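Local coordinates for cobalamin biosynthesis protein CobN (Mycobacterium tuberculosis, PDB 7C6O) that forms the large catalytic subunit of cobaltochelatase, which probably inserts cobalt into the corrin ring during cobalamin biosynthesis, at residues T1115-M1129 with V1159-Y1172. Residues are numbered along the deposited sequence; the frame is centred on the assembly and turned at random. Where two conformers were deposited one is given.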
loop_
_atom_site.group_PDB
_atom_site.type_symbol
_atom_site.label_atom_id
_atom_site.label_comp_id
_atom_site.label_asym_id
_atom_site.label_seq_id
_atom_site.Cartn_x
_atom_site.Cartn_y
_atom_site.Cartn_z
ATOM N N THR A 1115 -23.318 -2.081 -11.772
ATOM C CA THR A 1115 -24.086 -1.379 -10.747
ATOM C C THR A 1115 -25.357 -2.144 -10.396
ATOM O O THR A 1115 -25.659 -2.357 -9.215
ATOM C CB THR A 1115 -24.421 0.040 -11.211
ATOM O OG1 THR A 1115 -23.208 0.760 -11.477
ATOM C CG2 THR A 1115 -25.215 0.776 -10.133
ATOM N N THR A 1116 -26.110 -2.580 -11.410
ATOM C CA THR A 1116 -27.325 -3.343 -11.136
ATOM C C THR A 1116 -27.009 -4.697 -10.515
ATOM O O THR A 1116 -27.784 -5.187 -9.688
ATOM C CB THR A 1116 -28.154 -3.523 -12.409
ATOM O OG1 THR A 1116 -27.390 -4.231 -13.394
ATOM C CG2 THR A 1116 -28.569 -2.173 -12.966
ATOM N N ARG A 1117 -25.891 -5.319 -10.903
ATOM C CA ARG A 1117 -25.477 -6.565 -10.264
ATOM C C ARG A 1117 -25.211 -6.352 -8.780
ATOM O O ARG A 1117 -25.696 -7.111 -7.934
ATOM C CB ARG A 1117 -24.233 -7.124 -10.954
ATOM C CG ARG A 1117 -24.511 -7.915 -12.218
ATOM C CD ARG A 1117 -23.225 -8.154 -12.987
ATOM N NE ARG A 1117 -23.418 -9.041 -14.129
ATOM C CZ ARG A 1117 -23.034 -10.313 -14.160
ATOM N NH1 ARG A 1117 -22.428 -10.850 -13.110
ATOM N NH2 ARG A 1117 -23.249 -11.047 -15.241
ATOM N N VAL A 1118 -24.432 -5.320 -8.446
ATOM C CA VAL A 1118 -24.159 -5.008 -7.045
ATOM C C VAL A 1118 -25.448 -4.629 -6.327
ATOM O O VAL A 1118 -25.666 -5.005 -5.167
ATOM C CB VAL A 1118 -23.099 -3.894 -6.950
ATOM C CG1 VAL A 1118 -23.015 -3.339 -5.539
ATOM C CG2 VAL A 1118 -21.742 -4.422 -7.397
ATOM N N PHE A 1119 -26.333 -3.900 -7.015
ATOM C CA PHE A 1119 -27.585 -3.466 -6.401
ATOM C C PHE A 1119 -28.430 -4.661 -5.975
ATOM O O PHE A 1119 -28.911 -4.722 -4.838
ATOM C CB PHE A 1119 -28.360 -2.574 -7.375
ATOM C CG PHE A 1119 -29.525 -1.852 -6.749
ATOM C CD1 PHE A 1119 -29.333 -0.671 -6.050
ATOM C CD2 PHE A 1119 -30.813 -2.351 -6.865
ATOM C CE1 PHE A 1119 -30.401 -0.003 -5.478
ATOM C CE2 PHE A 1119 -31.885 -1.687 -6.299
ATOM C CZ PHE A 1119 -31.679 -0.512 -5.604
ATOM N N ARG A 1120 -28.606 -5.634 -6.869
ATOM C CA ARG A 1120 -29.469 -6.766 -6.546
ATOM C C ARG A 1120 -28.760 -7.800 -5.679
ATOM O O ARG A 1120 -29.371 -8.357 -4.762
ATOM C CB ARG A 1120 -29.988 -7.415 -7.827
ATOM C CG ARG A 1120 -30.923 -6.535 -8.634
ATOM C CD ARG A 1120 -31.756 -7.396 -9.552
ATOM N NE ARG A 1120 -32.488 -6.636 -10.558
ATOM C CZ ARG A 1120 -33.757 -6.262 -10.440
ATOM N NH1 ARG A 1120 -34.445 -6.564 -9.347
ATOM N NH2 ARG A 1120 -34.336 -5.584 -11.423
ATOM N N ALA A 1121 -27.480 -8.081 -5.949
ATOM C CA ALA A 1121 -26.792 -9.122 -5.196
ATOM C C ALA A 1121 -26.407 -8.686 -3.788
ATOM O O ALA A 1121 -26.204 -9.547 -2.924
ATOM C CB ALA A 1121 -25.539 -9.590 -5.945
ATOM N N ARG A 1122 -26.309 -7.382 -3.528
ATOM C CA ARG A 1122 -25.817 -6.935 -2.232
ATOM C C ARG A 1122 -26.662 -5.807 -1.646
ATOM O O ARG A 1122 -27.160 -5.930 -0.524
ATOM C CB ARG A 1122 -24.352 -6.498 -2.351
ATOM C CG ARG A 1122 -23.577 -6.505 -1.036
ATOM C CD ARG A 1122 -23.615 -5.151 -0.350
ATOM N NE ARG A 1122 -22.934 -4.121 -1.132
ATOM C CZ ARG A 1122 -23.002 -2.820 -0.872
ATOM N NH1 ARG A 1122 -23.731 -2.384 0.149
ATOM N NH2 ARG A 1122 -22.348 -1.953 -1.638
ATOM N N VAL A 1123 -26.836 -4.719 -2.405
ATOM C CA VAL A 1123 -27.370 -3.476 -1.844
ATOM C C VAL A 1123 -28.745 -3.702 -1.220
ATOM O O VAL A 1123 -28.992 -3.313 -0.072
ATOM C CB VAL A 1123 -27.414 -2.375 -2.918
ATOM C CG1 VAL A 1123 -28.109 -1.135 -2.380
ATOM C CG2 VAL A 1123 -26.003 -2.033 -3.385
ATOM N N VAL A 1124 -29.656 -4.327 -1.959
ATOM C CA VAL A 1124 -30.998 -4.599 -1.453
ATOM C C VAL A 1124 -31.223 -6.095 -1.239
ATOM O O VAL A 1124 -32.366 -6.551 -1.167
ATOM C CB VAL A 1124 -32.080 -3.997 -2.366
ATOM C CG1 VAL A 1124 -31.985 -2.479 -2.368
ATOM C CG2 VAL A 1124 -31.961 -4.546 -3.776
ATOM N N ASN A 1125 -30.148 -6.864 -1.141
ATOM C CA ASN A 1125 -30.250 -8.278 -0.810
ATOM C C ASN A 1125 -30.657 -8.417 0.650
ATOM O O ASN A 1125 -29.918 -7.959 1.533
ATOM C CB ASN A 1125 -28.912 -8.971 -1.071
ATOM C CG ASN A 1125 -28.997 -10.480 -0.963
ATOM O OD1 ASN A 1125 -29.800 -11.021 -0.206
ATOM N ND2 ASN A 1125 -28.156 -11.170 -1.725
ATOM N N PRO A 1126 -31.804 -9.030 0.957
ATOM C CA PRO A 1126 -32.225 -9.122 2.365
ATOM C C PRO A 1126 -31.219 -9.831 3.253
ATOM O O PRO A 1126 -31.160 -9.541 4.454
ATOM C CB PRO A 1126 -33.557 -9.886 2.286
ATOM C CG PRO A 1126 -33.537 -10.579 0.958
ATOM C CD PRO A 1126 -32.762 -9.675 0.045
ATOM N N ARG A 1127 -30.410 -10.739 2.698
ATOM C CA ARG A 1127 -29.390 -11.405 3.503
ATOM C C ARG A 1127 -28.315 -10.424 3.955
ATOM O O ARG A 1127 -27.851 -10.488 5.099
ATOM C CB ARG A 1127 -28.765 -12.560 2.718
ATOM C CG ARG A 1127 -29.678 -13.765 2.540
ATOM C CD ARG A 1127 -28.980 -14.875 1.766
ATOM N NE ARG A 1127 -27.637 -15.132 2.280
ATOM C CZ ARG A 1127 -27.374 -15.876 3.351
ATOM N NH1 ARG A 1127 -28.363 -16.442 4.029
ATOM N NH2 ARG A 1127 -26.121 -16.054 3.746
ATOM N N TRP A 1128 -27.908 -9.509 3.071
ATOM C CA TRP A 1128 -26.901 -8.522 3.450
ATOM C C TRP A 1128 -27.474 -7.480 4.400
ATOM O O TRP A 1128 -26.810 -7.080 5.363
ATOM C CB TRP A 1128 -26.321 -7.840 2.211
ATOM C CG TRP A 1128 -25.292 -6.812 2.566
ATOM C CD1 TRP A 1128 -23.979 -7.035 2.862
ATOM C CD2 TRP A 1128 -25.499 -5.401 2.694
ATOM N NE1 TRP A 1128 -23.351 -5.850 3.158
ATOM C CE2 TRP A 1128 -24.262 -4.830 3.060
ATOM C CE3 TRP A 1128 -26.606 -4.564 2.532
ATOM C CZ2 TRP A 1128 -24.103 -3.461 3.263
ATOM C CZ3 TRP A 1128 -26.445 -3.204 2.730
ATOM C CH2 TRP A 1128 -25.204 -2.666 3.095
ATOM N N MET A 1129 -28.701 -7.017 4.142
ATOM C CA MET A 1129 -29.307 -6.037 5.038
ATOM C C MET A 1129 -29.493 -6.614 6.435
ATOM O O MET A 1129 -29.232 -5.934 7.434
ATOM C CB MET A 1129 -30.638 -5.546 4.468
ATOM C CG MET A 1129 -30.496 -4.768 3.171
ATOM S SD MET A 1129 -32.009 -3.928 2.661
ATOM C CE MET A 1129 -32.205 -2.756 4.005
ATOM N N VAL A 1159 -25.287 6.045 -13.176
ATOM C CA VAL A 1159 -25.502 4.602 -13.082
ATOM C C VAL A 1159 -26.862 4.228 -12.504
ATOM O O VAL A 1159 -27.282 3.072 -12.640
ATOM C CB VAL A 1159 -24.402 3.945 -12.232
ATOM C CG1 VAL A 1159 -23.030 4.327 -12.753
ATOM C CG2 VAL A 1159 -24.547 4.339 -10.766
ATOM N N MET A 1160 -27.557 5.154 -11.844
ATOM C CA MET A 1160 -28.814 4.832 -11.179
ATOM C C MET A 1160 -29.997 5.053 -12.111
ATOM O O MET A 1160 -29.995 5.972 -12.935
ATOM C CB MET A 1160 -28.996 5.678 -9.916
ATOM C CG MET A 1160 -28.070 5.315 -8.764
ATOM S SD MET A 1160 -28.540 3.791 -7.918
ATOM C CE MET A 1160 -29.930 4.357 -6.938
ATOM N N ALA A 1161 -31.003 4.192 -11.981
ATOM C CA ALA A 1161 -32.309 4.407 -12.580
ATOM C C ALA A 1161 -33.297 4.787 -11.486
ATOM O O ALA A 1161 -33.066 4.535 -10.300
ATOM C CB ALA A 1161 -32.796 3.159 -13.328
ATOM N N ASP A 1162 -34.406 5.409 -11.894
ATOM C CA ASP A 1162 -35.393 5.863 -10.918
ATOM C C ASP A 1162 -35.931 4.704 -10.087
ATOM O O ASP A 1162 -36.157 4.852 -8.882
ATOM C CB ASP A 1162 -36.539 6.595 -11.618
ATOM C CG ASP A 1162 -36.205 8.042 -11.927
ATOM O OD1 ASP A 1162 -35.036 8.442 -11.742
ATOM O OD2 ASP A 1162 -37.118 8.783 -12.350
ATOM N N TRP A 1163 -36.129 3.534 -10.708
ATOM C CA TRP A 1163 -36.650 2.394 -9.958
ATOM C C TRP A 1163 -35.676 1.942 -8.877
ATOM O O TRP A 1163 -36.094 1.379 -7.859
ATOM C CB TRP A 1163 -36.991 1.235 -10.906
ATOM C CG TRP A 1163 -35.811 0.473 -11.460
ATOM C CD1 TRP A 1163 -35.194 0.674 -12.661
ATOM C CD2 TRP A 1163 -35.133 -0.630 -10.842
ATOM N NE1 TRP A 1163 -34.165 -0.226 -12.824
ATOM C CE2 TRP A 1163 -34.108 -1.038 -11.721
ATOM C CE3 TRP A 1163 -35.286 -1.306 -9.626
ATOM C CZ2 TRP A 1163 -33.245 -2.089 -11.424
ATOM C CZ3 TRP A 1163 -34.429 -2.347 -9.332
ATOM C CH2 TRP A 1163 -33.417 -2.726 -10.227
ATOM N N MET A 1164 -34.381 2.196 -9.065
ATOM C CA MET A 1164 -33.410 1.838 -8.036
ATOM C C MET A 1164 -33.452 2.815 -6.866
ATOM O O MET A 1164 -33.323 2.401 -5.710
ATOM C CB MET A 1164 -32.013 1.765 -8.649
ATOM C CG MET A 1164 -31.949 0.776 -9.798
ATOM S SD MET A 1164 -30.505 0.936 -10.852
ATOM C CE MET A 1164 -29.205 0.441 -9.723
ATOM N N TYR A 1165 -33.641 4.110 -7.144
ATOM C CA TYR A 1165 -33.842 5.072 -6.064
ATOM C C TYR A 1165 -35.101 4.753 -5.268
ATOM O O TYR A 1165 -35.122 4.892 -4.040
ATOM C CB TYR A 1165 -33.923 6.492 -6.623
ATOM C CG TYR A 1165 -32.589 7.165 -6.859
ATOM C CD1 TYR A 1165 -31.775 7.532 -5.795
ATOM C CD2 TYR A 1165 -32.160 7.462 -8.146
ATOM C CE1 TYR A 1165 -30.557 8.158 -6.010
ATOM C CE2 TYR A 1165 -30.944 8.090 -8.371
ATOM C CZ TYR A 1165 -30.150 8.435 -7.301
ATOM O OH TYR A 1165 -28.941 9.062 -7.524
ATOM N N GLU A 1166 -36.170 4.339 -5.955
ATOM C CA GLU A 1166 -37.396 3.961 -5.261
ATOM C C GLU A 1166 -37.148 2.797 -4.312
ATOM O O GLU A 1166 -37.564 2.829 -3.149
ATOM C CB GLU A 1166 -38.488 3.603 -6.270
ATOM C CG GLU A 1166 -38.971 4.772 -7.109
ATOM C CD GLU A 1166 -40.024 4.364 -8.130
ATOM O OE1 GLU A 1166 -40.219 3.148 -8.348
ATOM O OE2 GLU A 1166 -40.654 5.265 -8.719
ATOM N N GLN A 1167 -36.464 1.755 -4.793
ATOM C CA GLN A 1167 -36.213 0.591 -3.950
ATOM C C GLN A 1167 -35.238 0.921 -2.831
ATOM O O GLN A 1167 -35.397 0.444 -1.701
ATOM C CB GLN A 1167 -35.697 -0.569 -4.798
ATOM C CG GLN A 1167 -36.727 -1.098 -5.779
ATOM C CD GLN A 1167 -38.010 -1.529 -5.089
ATOM O OE1 GLN A 1167 -37.977 -2.259 -4.097
ATOM N NE2 GLN A 1167 -39.149 -1.074 -5.609
ATOM N N LEU A 1168 -34.217 1.728 -3.127
ATOM C CA LEU A 1168 -33.283 2.153 -2.090
ATOM C C LEU A 1168 -34.006 2.920 -0.988
ATOM O O LEU A 1168 -33.789 2.669 0.204
ATOM C CB LEU A 1168 -32.174 3.004 -2.710
ATOM C CG LEU A 1168 -30.946 3.306 -1.853
ATOM C CD1 LEU A 1168 -30.255 2.013 -1.443
ATOM C CD2 LEU A 1168 -29.990 4.210 -2.614
ATOM N N THR A 1169 -34.875 3.856 -1.372
ATOM C CA THR A 1169 -35.603 4.654 -0.388
ATOM C C THR A 1169 -36.495 3.776 0.482
ATOM O O THR A 1169 -36.517 3.915 1.710
ATOM C CB THR A 1169 -36.427 5.729 -1.102
ATOM O OG1 THR A 1169 -35.552 6.601 -1.827
ATOM C CG2 THR A 1169 -37.238 6.545 -0.104
ATOM N N GLN A 1170 -37.233 2.855 -0.141
ATOM C CA GLN A 1170 -38.176 2.035 0.609
ATOM C C GLN A 1170 -37.452 1.051 1.523
ATOM O O GLN A 1170 -37.808 0.906 2.698
ATOM C CB GLN A 1170 -39.109 1.297 -0.355
ATOM C CG GLN A 1170 -40.122 0.404 0.331
ATOM C CD GLN A 1170 -41.007 1.163 1.298
ATOM O OE1 GLN A 1170 -41.410 2.297 1.032
ATOM N NE2 GLN A 1170 -41.309 0.543 2.433
ATOM N N ARG A 1171 -36.428 0.368 1.002
ATOM C CA ARG A 1171 -35.778 -0.682 1.783
ATOM C C ARG A 1171 -34.940 -0.106 2.918
ATOM O O ARG A 1171 -34.916 -0.662 4.021
ATOM C CB ARG A 1171 -34.908 -1.560 0.880
ATOM C CG ARG A 1171 -35.672 -2.309 -0.202
ATOM C CD ARG A 1171 -36.751 -3.187 0.396
ATOM N NE ARG A 1171 -36.204 -4.341 1.102
ATOM C CZ ARG A 1171 -36.885 -5.062 1.987
ATOM N NH1 ARG A 1171 -38.137 -4.741 2.285
ATOM N NH2 ARG A 1171 -36.311 -6.100 2.581
ATOM N N TYR A 1172 -34.238 1.000 2.669
ATOM C CA TYR A 1172 -33.288 1.523 3.644
ATOM C C TYR A 1172 -33.928 2.474 4.648
ATOM O O TYR A 1172 -33.604 2.423 5.840
ATOM C CB TYR A 1172 -32.140 2.254 2.936
ATOM C CG TYR A 1172 -31.037 1.369 2.394
ATOM C CD1 TYR A 1172 -31.283 0.057 2.014
ATOM C CD2 TYR A 1172 -29.741 1.852 2.275
ATOM C CE1 TYR A 1172 -30.267 -0.747 1.522
ATOM C CE2 TYR A 1172 -28.719 1.057 1.785
ATOM C CZ TYR A 1172 -28.987 -0.239 1.411
ATOM O OH TYR A 1172 -27.966 -1.020 0.921
HETATM O O HOH W 1 -34.587 -6.448 0.583
#
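Phe1119 enters helix 1162-1172 as a knob among Trp1163, Met1164, Gln1167 and Leu1168, a worked example of knobs-into-holes packing between nearly parallel helices, whose axes cross at 21°. With CG anti to the backbone N (chi1 -168°), its ring extends toward the second helix. CB meets the methyl CE of Met1164 at 3.9 Å, and CG and CD1 continue over the same methyl. Farther out, CE1 and CZ lie against Met1164 CB, which makes a CH-pi contact with the ring face. CE2 reaches Trp1163 CZ3 at 4.0 Å, and CZ ends 3.3 Å from Met1164 O, with Gln1167 CB at the ring edge.

Trp1163 CH2 lies over one face of the Arg1120 guanidinium, toward its rim, 3.2 Å from NH2, with planes 23° apart; Arg1120 NE salt-bridges Asp666. Tyr1172 OH donates to Val1123 O (2.7 Å), tilted from the carbonyl plane, and its side chain also touches helix 1136-1157. Met1129 CE packs 3.6 Å from Tyr1172 CD1.

The chemistry implies a mostly apolar seam joining helices 1111-1123 and 1162-1174 near the chain's C-terminal end, with one direct hydrogen bond, from a buried tyrosine, and a water bridging Val1124 O to Arg1171 NH2, weakly at the arginine.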